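Local structure of CIR protein (Plasmodium chabaudi chabaudi, 6ZYV) at residues Asp19-Ile24 with Asp35-Asp40; Gln23-Tyr28 with Glu53-Lys58; Lys183-Phe188 with Asn233-Pro238. The protein is of unknown function but belongs to the PIR family of malaria variant antigens, probably displaying its ectodomain at the surface of infected red blood cells. The protein carries 5 engineered substitutions. All coordinates share one frame; numbering follows the deposited sequence.

Interactions 1 and 2 sit at one end of the all-alpha ectodomain and interaction 3 at the other, their centres about 34 and 36 Å from that of interaction 3. The first two share Gln-23 and Ile-24, which follow helix 8-20, and touch where Lys-58 meets Tyr-38 and Leu-22. Interaction 1 is partly buried and combines a phenol-to-carbonyl hydrogen bond with a little apolar packing inside a disulfide-bearing loop. Interaction 2 lies at the surface, where the loop rests against the start of helix 55-71 through mixed polar and aliphatic contacts. Interaction 3, also partly buried, is a mainly apolar packing of the last modelled segment on helix 181-198.

Interaction 1. Residues Asp19-Ile24 with Asp35-Asp40; sequences DDCLQI and DTLYSD
Tyr-38 meets the backbone of Cys-21 with one edge of its ring. The carbonyl oxygen of Cys-21 lies near the ring plane, 3.2 Å from CE2, and accepts a hydrogen bond from OH of Tyr-38 at 3.3 Å. The phenol approaches in the plane of the carbonyl, with a C=O...donor angle of 150°. The contact joins the end of helix 8-20 to the long loop that leads to helix 55-71 in this all-alpha ectodomain. Cys-21 is the first residue to leave the helical conformation, and its disulfide to Cys-32 draws the loop back beside the helix end.

Leu-37 adds apolar packing against Cys-21, its CD2 lying 4.1 Å from CB of Cys-21. Gln-23, two residues beyond Cys-21, crosses Tyr-38 obliquely and meets it at the phenol oxygen, CB of Gln-23 being 4.0 Å from OH of Tyr-38; amide and ring planes differ by 16°. The Tyr-38 CG sits between the backbone N and carbonyl carbon (chi1 55°), a sterically demanding placement from which the ring reaches the turn after the helix.

Further out, Ile-18 of helix 8-20 and Lys-58 and Ala-61 of helix 55-71 flank Tyr-38. Tyr-38 itself lies within a small turn in which Thr-36 O accepts twice from Ser-39, from its N at 3.0 Å and from its OG at 2.8 Å.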
ATOM      1  N   ASP A  19       0.941  -9.828  -2.643  1.00 64.18           N
ATOM      2  CA  ASP A  19       0.495  -9.865  -4.032  1.00 67.10           C
ATOM      3  C   ASP A  19       0.719 -11.241  -4.668  1.00 70.51           C
ATOM      4  O   ASP A  19      -0.225 -11.828  -5.211  1.00 71.04           O
ATOM      5  CB  ASP A  19       1.210  -8.791  -4.875  1.00 69.12           C
ATOM      6  CG  ASP A  19       0.503  -7.463  -4.968  1.00 73.90           C
ATOM      7  OD1 ASP A  19      -0.691  -7.408  -4.636  1.00 74.22           O
ATOM      8  OD2 ASP A  19       1.155  -6.463  -5.364  1.00 77.12           O
ATOM      9  N   ASP A  20       1.948 -11.769  -4.586  1.00 72.55           N
ATOM     10  CA  ASP A  20       2.253 -13.067  -5.171  1.00 75.75           C
ATOM     11  C   ASP A  20       1.430 -14.201  -4.550  1.00 77.94           C
ATOM     12  O   ASP A  20       1.140 -15.185  -5.232  1.00 79.10           O
ATOM     13  CB  ASP A  20       3.761 -13.355  -5.055  1.00 78.80           C
ATOM     14  CG  ASP A  20       4.637 -12.265  -5.663  1.00 84.91           C
ATOM     15  OD1 ASP A  20       4.137 -11.515  -6.532  1.00 86.48           O
ATOM     16  OD2 ASP A  20       5.820 -12.154  -5.262  1.00 87.07           O
ATOM     17  N   CYS A  21       1.008 -14.059  -3.293  1.00 78.37           N
ATOM     18  CA  CYS A  21       0.296 -15.115  -2.598  1.00 80.53           C
ATOM     19  C   CYS A  21      -1.191 -15.005  -2.585  1.00 82.44           C
ATOM     20  O   CYS A  21      -1.797 -15.806  -1.880  1.00 82.88           O
ATOM     21  CB  CYS A  21       0.818 -15.241  -1.177  1.00 81.45           C
ATOM     22  SG  CYS A  21       2.353 -16.178  -1.042  1.00 87.64           S
ATOM     23  N   LEU A  22      -1.801 -14.051  -3.300  1.00 83.63           N
ATOM     24  CA  LEU A  22      -3.243 -13.864  -3.185  1.00 85.78           C
ATOM     25  C   LEU A  22      -4.095 -15.061  -3.676  1.00 89.19           C
ATOM     26  O   LEU A  22      -5.250 -15.184  -3.259  1.00 89.20           O
ATOM     27  CB  LEU A  22      -3.700 -12.550  -3.812  1.00 85.62           C
ATOM     28  CG  LEU A  22      -4.657 -11.709  -2.949  1.00 86.42           C
ATOM     29  CD1 LEU A  22      -4.184 -11.577  -1.492  1.00 86.28           C
ATOM     30  CD2 LEU A  22      -4.844 -10.347  -3.535  1.00 86.73           C
ATOM     31  N   GLN A  23      -3.526 -15.956  -4.502  1.00 91.89           N
ATOM     32  CA  GLN A  23      -4.200 -17.179  -4.966  1.00 95.10           C
ATOM     33  C   GLN A  23      -5.514 -16.952  -5.739  1.00 97.73           C
ATOM     34  O   GLN A  23      -6.252 -17.908  -5.989  1.00 98.97           O
ATOM     35  CB  GLN A  23      -4.434 -18.150  -3.787  1.00 96.70           C
ATOM     36  CG  GLN A  23      -3.491 -19.346  -3.760  1.00100.51           C
ATOM     37  CD  GLN A  23      -2.063 -18.945  -3.508  1.00104.50           C
ATOM     38  OE1 GLN A  23      -1.256 -18.819  -4.438  1.00106.63           O
ATOM     39  NE2 GLN A  23      -1.718 -18.742  -2.239  1.00104.25           N
ATOM     40  N   ILE A  24      -5.803 -15.708  -6.125  1.00 98.53           N
ATOM     41  CA  ILE A  24      -7.016 -15.393  -6.869  1.00100.55           C
ATOM     42  C   ILE A  24      -6.748 -15.503  -8.361  1.00103.32           C
ATOM     43  O   ILE A  24      -5.876 -14.816  -8.890  1.00103.38           O
ATOM     44  CB  ILE A  24      -7.562 -14.003  -6.469  1.00100.00           C
ATOM     45  CG1 ILE A  24      -7.983 -13.996  -4.999  1.00 99.90           C
ATOM     46  CG2 ILE A  24      -8.713 -13.577  -7.373  1.00100.94           C
ATOM     47  CD1 ILE A  24      -8.027 -12.717  -4.463  1.00 99.94           C
ATOM     48  N   ASP A  35       2.595 -20.907   0.875  1.00 84.08           N
ATOM     49  CA  ASP A  35       1.160 -21.198   0.840  1.00 83.96           C
ATOM     50  C   ASP A  35       0.430 -20.958   2.158  1.00 82.36           C
ATOM     51  O   ASP A  35      -0.792 -20.842   2.154  1.00 82.53           O
ATOM     52  CB  ASP A  35       0.917 -22.635   0.366  1.00 87.76           C
ATOM     53  CG  ASP A  35       1.311 -22.883  -1.075  1.00 94.95           C
ATOM     54  OD1 ASP A  35       1.404 -21.895  -1.849  1.00 96.04           O
ATOM     55  OD2 ASP A  35       1.508 -24.060  -1.438  1.00 98.84           O
ATOM     56  N   THR A  36       1.159 -20.892   3.272  1.00 80.66           N
ATOM     57  CA  THR A  36       0.547 -20.676   4.575  1.00 79.14           C
ATOM     58  C   THR A  36       0.682 -19.239   5.095  1.00 76.17           C
ATOM     59  O   THR A  36       0.195 -18.975   6.190  1.00 76.40           O
ATOM     60  CB  THR A  36       1.109 -21.698   5.574  1.00 81.65           C
ATOM     61  OG1 THR A  36       2.535 -21.558   5.633  1.00 83.53           O
ATOM     62  CG2 THR A  36       0.750 -23.134   5.203  1.00 82.37           C
ATOM     63  N   LEU A  37       1.303 -18.319   4.316  1.00 73.62           N
ATOM     64  CA  LEU A  37       1.592 -16.920   4.668  1.00 71.51           C
ATOM     65  C   LEU A  37       0.517 -16.205   5.495  1.00 69.82           C
ATOM     66  O   LEU A  37       0.813 -15.693   6.577  1.00 69.70           O
ATOM     67  CB  LEU A  37       1.905 -16.093   3.410  1.00 71.03           C
ATOM     68  CG  LEU A  37       2.420 -14.684   3.657  1.00 71.42           C
ATOM     69  CD1 LEU A  37       3.898 -14.704   3.961  1.00 72.11           C
ATOM     70  CD2 LEU A  37       2.177 -13.809   2.460  1.00 71.57           C
ATOM     71  N   TYR A  38      -0.732 -16.175   4.996  1.00 68.25           N
ATOM     72  CA  TYR A  38      -1.813 -15.500   5.696  1.00 66.96           C
ATOM     73  C   TYR A  38      -2.826 -16.441   6.305  1.00 66.47           C
ATOM     74  O   TYR A  38      -3.837 -15.960   6.785  1.00 65.98           O
ATOM     75  CB  TYR A  38      -2.509 -14.467   4.779  1.00 66.48           C
ATOM     76  CG  TYR A  38      -3.024 -15.038   3.473  1.00 67.48           C
ATOM     77  CD1 TYR A  38      -4.221 -15.738   3.419  1.00 68.94           C
ATOM     78  CD2 TYR A  38      -2.309 -14.888   2.298  1.00 68.30           C
ATOM     79  CE1 TYR A  38      -4.693 -16.271   2.226  1.00 70.32           C
ATOM     80  CE2 TYR A  38      -2.772 -15.414   1.097  1.00 69.89           C
ATOM     81  CZ  TYR A  38      -3.966 -16.103   1.062  1.00 71.47           C
ATOM     82  OH  TYR A  38      -4.424 -16.615  -0.134  1.00 74.14           O
ATOM     83  N   SER A  39      -2.573 -17.766   6.314  1.00 66.99           N
ATOM     84  CA  SER A  39      -3.517 -18.763   6.828  1.00 67.73           C
ATOM     85  C   SER A  39      -4.006 -18.480   8.247  1.00 67.20           C
ATOM     86  O   SER A  39      -5.186 -18.684   8.534  1.00 68.23           O
ATOM     87  CB  SER A  39      -2.953 -20.175   6.717  1.00 70.29           C
ATOM     88  OG  SER A  39      -1.805 -20.367   7.525  1.00 73.39           O
ATOM     89  N   ASP A  40      -3.126 -17.935   9.107  1.00 65.30           N
ATOM     90  CA  ASP A  40      -3.463 -17.542  10.482  1.00 64.28           C
ATOM     91  C   ASP A  40      -4.567 -16.482  10.548  1.00 62.81           C
ATOM     92  O   ASP A  40      -5.199 -16.327  11.586  1.00 62.89           O
ATOM     93  CB  ASP A  40      -2.218 -16.962  11.183  1.00 65.83           C
ATOM     94  CG  ASP A  40      -1.194 -17.995  11.655  1.00 71.50           C
ATOM     95  OD1 ASP A  40      -1.617 -19.072  12.160  1.00 70.06           O
ATOM     96  OD2 ASP A  40       0.033 -17.717  11.534  1.00 75.12           O
TER

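Interaction 2. Residues Gln23-Tyr28 with Glu53-Lys58; sequences QIDTIY and ETNNDK
Ile-24 packs against the amide of Asn-55, its CG2 standing above the amide plane almost directly over CG at 3.7 Å. On the same face CG1 of Ile-24 lies over the oxygen, 3.4 Å from OD1 of Asn-55. The two side chains cross obliquely, and both the methylene and the methyl of the isoleucine meet the amide, while CD1 reaches on to the Asn-55 backbone. OD1 of Asp-25 comes at the rim of the amide, near its plane and between its two polar atoms. Here OD1 of Asp-25 is 3.9 Å from ND2 of Asn-55, a contact and not a hydrogen bond, and the carboxylate and amide planes are 43° apart.

Asn-55 opens helix 55-71, and the contact is thus a loop turn lying against a helix N-terminus. Thr-54 is the N-cap: its OG1 accepts a weak bond from Asp-57 N, 3.3 Å long. The acidic Asp-25, exposed near this end, may feel, weakly, the positive end of the helix dipole. On the loop side, Ile-27 N makes a weak bond to Ile-24 O, curling the chain into a turn that presents Ile-24 and Asp-25 to the helix.

One helical turn further along, Lys-58 extends its aliphatic chain over Gln-23, with CD 3.8 Å from CB of Gln-23. Lys-58 bends only at its last torsion (chi4 139°), which sets NZ 3.8 Å from the carbonyl O of Gln-23. The ammonium and the Asp-25 carboxylate are not in contact, NZ of Lys-58 being 5.8 Å from OD1 of Asp-25, although their opposite charges may still attract weakly.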
ATOM      1  N   GLN A  23      -3.526 -15.956  -4.502  1.00 91.89           N
ATOM      2  CA  GLN A  23      -4.200 -17.179  -4.966  1.00 95.10           C
ATOM      3  C   GLN A  23      -5.514 -16.952  -5.739  1.00 97.73           C
ATOM      4  O   GLN A  23      -6.252 -17.908  -5.989  1.00 98.97           O
ATOM      5  CB  GLN A  23      -4.434 -18.150  -3.787  1.00 96.70           C
ATOM      6  CG  GLN A  23      -3.491 -19.346  -3.760  1.00100.51           C
ATOM      7  CD  GLN A  23      -2.063 -18.945  -3.508  1.00104.50           C
ATOM      8  OE1 GLN A  23      -1.256 -18.819  -4.438  1.00106.63           O
ATOM      9  NE2 GLN A  23      -1.718 -18.742  -2.239  1.00104.25           N
ATOM     10  N   ILE A  24      -5.803 -15.708  -6.125  1.00 98.53           N
ATOM     11  CA  ILE A  24      -7.016 -15.393  -6.869  1.00100.55           C
ATOM     12  C   ILE A  24      -6.748 -15.503  -8.361  1.00103.32           C
ATOM     13  O   ILE A  24      -5.876 -14.816  -8.890  1.00103.38           O
ATOM     14  CB  ILE A  24      -7.562 -14.003  -6.469  1.00100.00           C
ATOM     15  CG1 ILE A  24      -7.983 -13.996  -4.999  1.00 99.90           C
ATOM     16  CG2 ILE A  24      -8.713 -13.577  -7.373  1.00100.94           C
ATOM     17  CD1 ILE A  24      -8.027 -12.717  -4.463  1.00 99.94           C
ATOM     18  N   ASP A  25      -7.483 -16.399  -9.021  1.00105.56           N
ATOM     19  CA  ASP A  25      -7.424 -16.705 -10.453  1.00108.32           C
ATOM     20  C   ASP A  25      -7.412 -15.468 -11.375  1.00108.90           C
ATOM     21  O   ASP A  25      -6.581 -15.381 -12.283  1.00109.48           O
ATOM     22  CB  ASP A  25      -8.572 -17.671 -10.846  1.00112.21           C
ATOM     23  CG  ASP A  25      -9.915 -17.412 -10.155  1.00118.31           C
ATOM     24  OD1 ASP A  25      -9.986 -17.564  -8.910  1.00118.01           O
ATOM     25  OD2 ASP A  25     -10.897 -17.067 -10.866  1.00122.27           O
ATOM     26  N   THR A  26      -8.327 -14.517 -11.129  1.00108.49           N
ATOM     27  CA  THR A  26      -8.469 -13.298 -11.923  1.00108.87           C
ATOM     28  C   THR A  26      -7.316 -12.307 -11.721  1.00108.03           C
ATOM     29  O   THR A  26      -7.029 -11.511 -12.614  1.00108.42           O
ATOM     30  CB  THR A  26      -9.836 -12.662 -11.659  1.00110.27           C
ATOM     31  OG1 THR A  26      -9.881 -12.187 -10.313  1.00110.40           O
ATOM     32  CG2 THR A  26     -10.979 -13.635 -11.884  1.00111.65           C
ATOM     33  N   ILE A  27      -6.679 -12.333 -10.544  1.00106.79           N
ATOM     34  CA  ILE A  27      -5.546 -11.451 -10.273  1.00106.18           C
ATOM     35  C   ILE A  27      -4.276 -12.284 -10.256  1.00106.05           C
ATOM     36  O   ILE A  27      -4.170 -13.228  -9.463  1.00106.06           O
ATOM     37  CB  ILE A  27      -5.688 -10.671  -8.940  1.00105.76           C
ATOM     38  CG1 ILE A  27      -6.937  -9.772  -8.922  1.00106.43           C
ATOM     39  CG2 ILE A  27      -4.401  -9.877  -8.635  1.00105.62           C
ATOM     40  CD1 ILE A  27      -7.146  -9.041  -7.585  1.00106.60           C
ATOM     41  N   TYR A  28      -3.314 -11.942 -11.118  1.00105.67           N
ATOM     42  CA  TYR A  28      -2.047 -12.650 -11.129  1.00105.53           C
ATOM     43  C   TYR A  28      -0.882 -11.702 -11.236  1.00104.10           C
ATOM     44  O   TYR A  28      -0.723 -11.021 -12.247  1.00104.64           O
ATOM     45  CB  TYR A  28      -1.971 -13.710 -12.232  1.00106.98           C
ATOM     46  CG  TYR A  28      -0.718 -14.556 -12.133  1.00108.27           C
ATOM     47  CD1 TYR A  28       0.450 -14.187 -12.788  1.00109.35           C
ATOM     48  CD2 TYR A  28      -0.698 -15.715 -11.373  1.00109.43           C
ATOM     49  CE1 TYR A  28       1.608 -14.944 -12.681  1.00110.69           C
ATOM     50  CE2 TYR A  28       0.450 -16.491 -11.272  1.00110.70           C
ATOM     51  CZ  TYR A  28       1.602 -16.101 -11.928  1.00111.84           C
ATOM     52  OH  TYR A  28       2.741 -16.861 -11.828  1.00113.77           O
ATOM     53  N   GLU A  53     -11.584 -20.187   1.644  1.00 81.30           N
ATOM     54  CA  GLU A  53     -12.250 -20.822   0.506  1.00 82.29           C
ATOM     55  C   GLU A  53     -12.518 -19.842  -0.642  1.00 80.53           C
ATOM     56  O   GLU A  53     -12.215 -20.145  -1.797  1.00 81.26           O
ATOM     57  CB  GLU A  53     -13.555 -21.490   0.971  1.00 87.17           C
ATOM     58  CG  GLU A  53     -14.334 -22.175  -0.141  1.00 96.77           C
ATOM     59  CD  GLU A  53     -15.684 -22.736   0.274  1.00107.44           C
ATOM     60  OE1 GLU A  53     -16.163 -22.396   1.383  1.00109.38           O
ATOM     61  OE2 GLU A  53     -16.268 -23.513  -0.517  1.00111.11           O
ATOM     62  N   THR A  54     -13.070 -18.669  -0.324  1.00 78.00           N
ATOM     63  CA  THR A  54     -13.387 -17.678  -1.341  1.00 76.15           C
ATOM     64  C   THR A  54     -12.251 -16.662  -1.559  1.00 73.68           C
ATOM     65  O   THR A  54     -11.325 -16.565  -0.749  1.00 73.21           O
ATOM     66  CB  THR A  54     -14.737 -17.003  -1.033  1.00 76.94           C
ATOM     67  OG1 THR A  54     -14.590 -16.102   0.062  1.00 76.64           O
ATOM     68  CG2 THR A  54     -15.846 -18.008  -0.754  1.00 78.11           C
ATOM     69  N   ASN A  55     -12.329 -15.925  -2.681  1.00 72.16           N
ATOM     70  CA  ASN A  55     -11.416 -14.856  -3.066  1.00 71.07           C
ATOM     71  C   ASN A  55     -11.494 -13.710  -2.055  1.00 68.40           C
ATOM     72  O   ASN A  55     -10.468 -13.117  -1.729  1.00 68.08           O
ATOM     73  CB  ASN A  55     -11.781 -14.328  -4.453  1.00 73.89           C
ATOM     74  CG  ASN A  55     -11.460 -15.293  -5.555  1.00 80.19           C
ATOM     75  OD1 ASN A  55     -10.579 -16.153  -5.407  1.00 82.59           O
ATOM     76  ND2 ASN A  55     -12.167 -15.170  -6.679  1.00 81.80           N
ATOM     77  N   ASN A  56     -12.703 -13.411  -1.551  1.00 66.40           N
ATOM     78  CA  ASN A  56     -12.914 -12.376  -0.563  1.00 64.69           C
ATOM     79  C   ASN A  56     -12.237 -12.740   0.754  1.00 62.79           C
ATOM     80  O   ASN A  56     -11.721 -11.850   1.425  1.00 62.11           O
ATOM     81  CB  ASN A  56     -14.396 -12.144  -0.334  1.00 66.58           C
ATOM     82  CG  ASN A  56     -15.103 -11.476  -1.494  1.00 71.33           C
ATOM     83  OD1 ASN A  56     -14.488 -10.888  -2.389  1.00 72.42           O
ATOM     84  ND2 ASN A  56     -16.417 -11.558  -1.499  1.00 73.27           N
ATOM     85  N   ASP A  57     -12.232 -14.042   1.117  1.00 61.58           N
ATOM     86  CA  ASP A  57     -11.583 -14.560   2.323  1.00 60.60           C
ATOM     87  C   ASP A  57     -10.075 -14.361   2.211  1.00 58.09           C
ATOM     88  O   ASP A  57      -9.444 -13.960   3.175  1.00 57.54           O
ATOM     89  CB  ASP A  57     -11.874 -16.068   2.514  1.00 64.14           C
ATOM     90  CG  ASP A  57     -13.255 -16.411   3.042  1.00 73.53           C
ATOM     91  OD1 ASP A  57     -14.095 -15.490   3.159  1.00 74.24           O
ATOM     92  OD2 ASP A  57     -13.506 -17.617   3.326  1.00 79.32           O
ATOM     93  N   LYS A  58      -9.497 -14.644   1.042  1.00 57.11           N
ATOM     94  CA  LYS A  58      -8.061 -14.502   0.802  1.00 56.36           C
ATOM     95  C   LYS A  58      -7.628 -13.035   0.848  1.00 54.27           C
ATOM     96  O   LYS A  58      -6.575 -12.731   1.410  1.00 53.99           O
ATOM     97  CB  LYS A  58      -7.681 -15.132  -0.551  1.00 59.30           C
ATOM     98  CG  LYS A  58      -7.895 -16.639  -0.610  1.00 64.75           C
ATOM     99  CD  LYS A  58      -7.684 -17.185  -2.027  1.00 71.25           C
ATOM    100  CE  LYS A  58      -8.140 -18.616  -2.142  1.00 76.65           C
ATOM    101  NZ  LYS A  58      -8.855 -18.880  -3.427  1.00 80.04           N
TER

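Interaction 3. Residues Lys183-Phe188 with Asn233-Pro238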
ATOM      1  N   LYS A 183      19.457   7.540 -12.607  1.00 55.98           N
ATOM      2  CA  LYS A 183      18.733   7.269 -13.850  1.00 56.65           C
ATOM      3  C   LYS A 183      17.281   6.869 -13.548  1.00 54.69           C
ATOM      4  O   LYS A 183      16.371   7.408 -14.168  1.00 54.49           O
ATOM      5  CB  LYS A 183      19.437   6.139 -14.632  1.00 60.96           C
ATOM      6  CG  LYS A 183      18.788   5.800 -15.972  1.00 67.84           C
ATOM      7  CD  LYS A 183      19.458   4.588 -16.677  1.00 74.60           C
ATOM      8  CE  LYS A 183      20.534   4.958 -17.687  1.00 79.82           C
ATOM      9  NZ  LYS A 183      20.407   4.194 -18.967  1.00 82.55           N
ATOM     10  N   ASP A 184      17.066   5.982 -12.558  1.00 53.13           N
ATOM     11  CA  ASP A 184      15.724   5.546 -12.178  1.00 52.02           C
ATOM     12  C   ASP A 184      14.886   6.663 -11.560  1.00 50.68           C
ATOM     13  O   ASP A 184      13.688   6.728 -11.829  1.00 51.03           O
ATOM     14  CB  ASP A 184      15.765   4.317 -11.264  1.00 53.72           C
ATOM     15  CG  ASP A 184      16.271   3.052 -11.937  1.00 61.05           C
ATOM     16  OD1 ASP A 184      16.446   3.064 -13.185  1.00 63.04           O
ATOM     17  OD2 ASP A 184      16.503   2.047 -11.215  1.00 62.94           O
ATOM     18  N   ALA A 185      15.504   7.535 -10.744  1.00 48.82           N
ATOM     19  CA  ALA A 185      14.826   8.658 -10.124  1.00 48.24           C
ATOM     20  C   ALA A 185      14.375   9.658 -11.191  1.00 48.37           C
ATOM     21  O   ALA A 185      13.263  10.173 -11.102  1.00 47.50           O
ATOM     22  CB  ALA A 185      15.737   9.331  -9.110  1.00 48.67           C
ATOM     23  N   GLN A 186      15.201   9.884 -12.231  1.00 49.40           N
ATOM     24  CA  GLN A 186      14.849  10.774 -13.341  1.00 50.88           C
ATOM     25  C   GLN A 186      13.690  10.207 -14.154  1.00 51.02           C
ATOM     26  O   GLN A 186      12.783  10.955 -14.505  1.00 50.74           O
ATOM     27  CB  GLN A 186      16.059  11.086 -14.241  1.00 53.63           C
ATOM     28  CG  GLN A 186      15.805  12.281 -15.210  1.00 58.85           C
ATOM     29  CD  GLN A 186      15.748  13.682 -14.590  1.00 64.03           C
ATOM     30  OE1 GLN A 186      16.739  14.202 -14.048  1.00 66.93           O
ATOM     31  NE2 GLN A 186      14.581  14.330 -14.654  1.00 63.51           N
ATOM     32  N   ASN A 187      13.682   8.887 -14.404  1.00 50.99           N
ATOM     33  CA  ASN A 187      12.560   8.249 -15.095  1.00 51.41           C
ATOM     34  C   ASN A 187      11.292   8.325 -14.225  1.00 50.99           C
ATOM     35  O   ASN A 187      10.203   8.536 -14.748  1.00 52.49           O
ATOM     36  CB  ASN A 187      12.873   6.793 -15.424  1.00 52.81           C
ATOM     37  CG  ASN A 187      13.870   6.628 -16.548  1.00 56.95           C
ATOM     38  OD1 ASN A 187      14.082   7.528 -17.352  1.00 59.76           O
ATOM     39  ND2 ASN A 187      14.496   5.478 -16.639  1.00 57.75           N
ATOM     40  N   PHE A 188      11.433   8.147 -12.910  1.00 48.93           N
ATOM     41  CA  PHE A 188      10.329   8.217 -11.965  1.00 47.03           C
ATOM     42  C   PHE A 188       9.670   9.616 -11.951  1.00 47.16           C
ATOM     43  O   PHE A 188       8.449   9.703 -12.045  1.00 47.51           O
ATOM     44  CB  PHE A 188      10.807   7.808 -10.563  1.00 45.52           C
ATOM     45  CG  PHE A 188       9.742   7.998  -9.501  1.00 44.65           C
ATOM     46  CD1 PHE A 188       8.689   7.095  -9.375  1.00 45.04           C
ATOM     47  CD2 PHE A 188       9.757   9.113  -8.676  1.00 44.15           C
ATOM     48  CE1 PHE A 188       7.681   7.308  -8.435  1.00 44.94           C
ATOM     49  CE2 PHE A 188       8.747   9.330  -7.757  1.00 44.15           C
ATOM     50  CZ  PHE A 188       7.731   8.413  -7.618  1.00 43.99           C
ATOM     51  N   ASN A 233      23.072  14.497  -7.691  1.00 56.60           N
ATOM     52  CA  ASN A 233      22.116  15.589  -7.655  1.00 56.69           C
ATOM     53  C   ASN A 233      20.795  15.052  -8.210  1.00 55.68           C
ATOM     54  O   ASN A 233      20.603  15.014  -9.412  1.00 56.88           O
ATOM     55  CB  ASN A 233      22.646  16.727  -8.507  1.00 58.88           C
ATOM     56  CG  ASN A 233      21.766  17.941  -8.618  1.00 62.86           C
ATOM     57  OD1 ASN A 233      21.920  18.735  -9.554  1.00 64.79           O
ATOM     58  ND2 ASN A 233      20.842  18.143  -7.673  1.00 63.19           N
ATOM     59  N   PHE A 234      19.907  14.622  -7.336  1.00 53.97           N
ATOM     60  CA  PHE A 234      18.631  14.038  -7.720  1.00 52.83           C
ATOM     61  C   PHE A 234      17.628  15.116  -8.075  1.00 51.95           C
ATOM     62  O   PHE A 234      17.619  16.178  -7.458  1.00 52.13           O
ATOM     63  CB  PHE A 234      18.103  13.127  -6.600  1.00 51.60           C
ATOM     64  CG  PHE A 234      18.874  11.836  -6.467  1.00 52.00           C
ATOM     65  CD1 PHE A 234      18.498  10.713  -7.178  1.00 52.51           C
ATOM     66  CD2 PHE A 234      19.965  11.740  -5.620  1.00 52.93           C
ATOM     67  CE1 PHE A 234      19.199   9.521  -7.046  1.00 53.49           C
ATOM     68  CE2 PHE A 234      20.669  10.537  -5.488  1.00 53.96           C
ATOM     69  CZ  PHE A 234      20.291   9.445  -6.219  1.00 53.74           C
ATOM     70  N   PRO A 235      16.787  14.874  -9.097  1.00 51.03           N
ATOM     71  CA  PRO A 235      15.777  15.873  -9.445  1.00 51.10           C
ATOM     72  C   PRO A 235      14.701  15.958  -8.352  1.00 51.08           C
ATOM     73  O   PRO A 235      14.414  14.974  -7.662  1.00 51.56           O
ATOM     74  CB  PRO A 235      15.196  15.334 -10.772  1.00 51.45           C
ATOM     75  CG  PRO A 235      15.362  13.872 -10.670  1.00 51.66           C
ATOM     76  CD  PRO A 235      16.641  13.648  -9.911  1.00 50.20           C
ATOM     77  N   PRO A 236      14.098  17.141  -8.177  1.00 50.31           N
ATOM     78  CA  PRO A 236      13.010  17.257  -7.198  1.00 49.46           C
ATOM     79  C   PRO A 236      11.710  16.650  -7.739  1.00 48.90           C
ATOM     80  O   PRO A 236      11.507  16.565  -8.950  1.00 49.34           O
ATOM     81  CB  PRO A 236      12.865  18.767  -7.016  1.00 50.60           C
ATOM     82  CG  PRO A 236      13.264  19.339  -8.366  1.00 51.78           C
ATOM     83  CD  PRO A 236      14.305  18.397  -8.933  1.00 50.40           C
ATOM     84  N   LEU A 237      10.826  16.230  -6.841  1.00 48.18           N
ATOM     85  CA  LEU A 237       9.546  15.672  -7.235  1.00 48.61           C
ATOM     86  C   LEU A 237       8.674  16.791  -7.815  1.00 49.55           C
ATOM     87  O   LEU A 237       8.565  17.848  -7.199  1.00 49.46           O
ATOM     88  CB  LEU A 237       8.846  15.057  -6.022  1.00 48.79           C
ATOM     89  CG  LEU A 237       7.593  14.264  -6.364  1.00 50.54           C
ATOM     90  CD1 LEU A 237       7.950  12.937  -6.975  1.00 50.60           C
ATOM     91  CD2 LEU A 237       6.725  14.078  -5.154  1.00 51.08           C
ATOM     92  N   PRO A 238       8.082  16.576  -9.012  1.00 49.54           N
ATOM     93  CA  PRO A 238       7.195  17.591  -9.612  1.00 49.92           C
ATOM     94  C   PRO A 238       6.101  18.115  -8.666  1.00 50.44           C
ATOM     95  O   PRO A 238       5.576  17.354  -7.856  1.00 50.39           O
ATOM     96  CB  PRO A 238       6.578  16.851 -10.794  1.00 50.47           C
ATOM     97  CG  PRO A 238       7.568  15.790 -11.128  1.00 50.87           C
ATOM     98  CD  PRO A 238       8.173  15.368  -9.849  1.00 48.87           C
TER
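Phe-234 turns the edge of its ring to Ala-185, whose CB lies in the ring plane, 3.6 Å from CD1 of Phe-234. Next along the chain, the Gln-186 side chain crosses Pro-235 obliquely. Gln-186 has CG anti to its backbone N (chi1 -166°), and a bend at the next bond swings the amide group back to the proline, where OE1 of Gln-186 sits 3.7 Å from CG of Pro-235. The third pair, Phe-188 and Leu-237, also cross obliquely, with CD1 of Leu-237 3.8 Å from CE2 of Phe-188.

These pairs follow the helix axis in order, because residues 234-238 keep an extended, polyproline II-like conformation while they pass along helix 181-198. This last modelled segment follows helix 213-226 and leads toward a predicted transmembrane helix. Phe-234 also touches Cys-181 and Cys-226, partners in a disulfide observed for this protein that joins the two helices. Tyr-219 of helix 213-226 meets Phe-188 ring to ring, and its OH donates a hydrogen bond to the Pro-235 carbonyl oxygen, holding the segment from a second helix.

Apart from the Gln-186 amide, the chemistry between the two segments is carbon against carbon, and this face of the contact probably rests on dispersion and burial of apolar surface, the directional bond coming from Tyr-219.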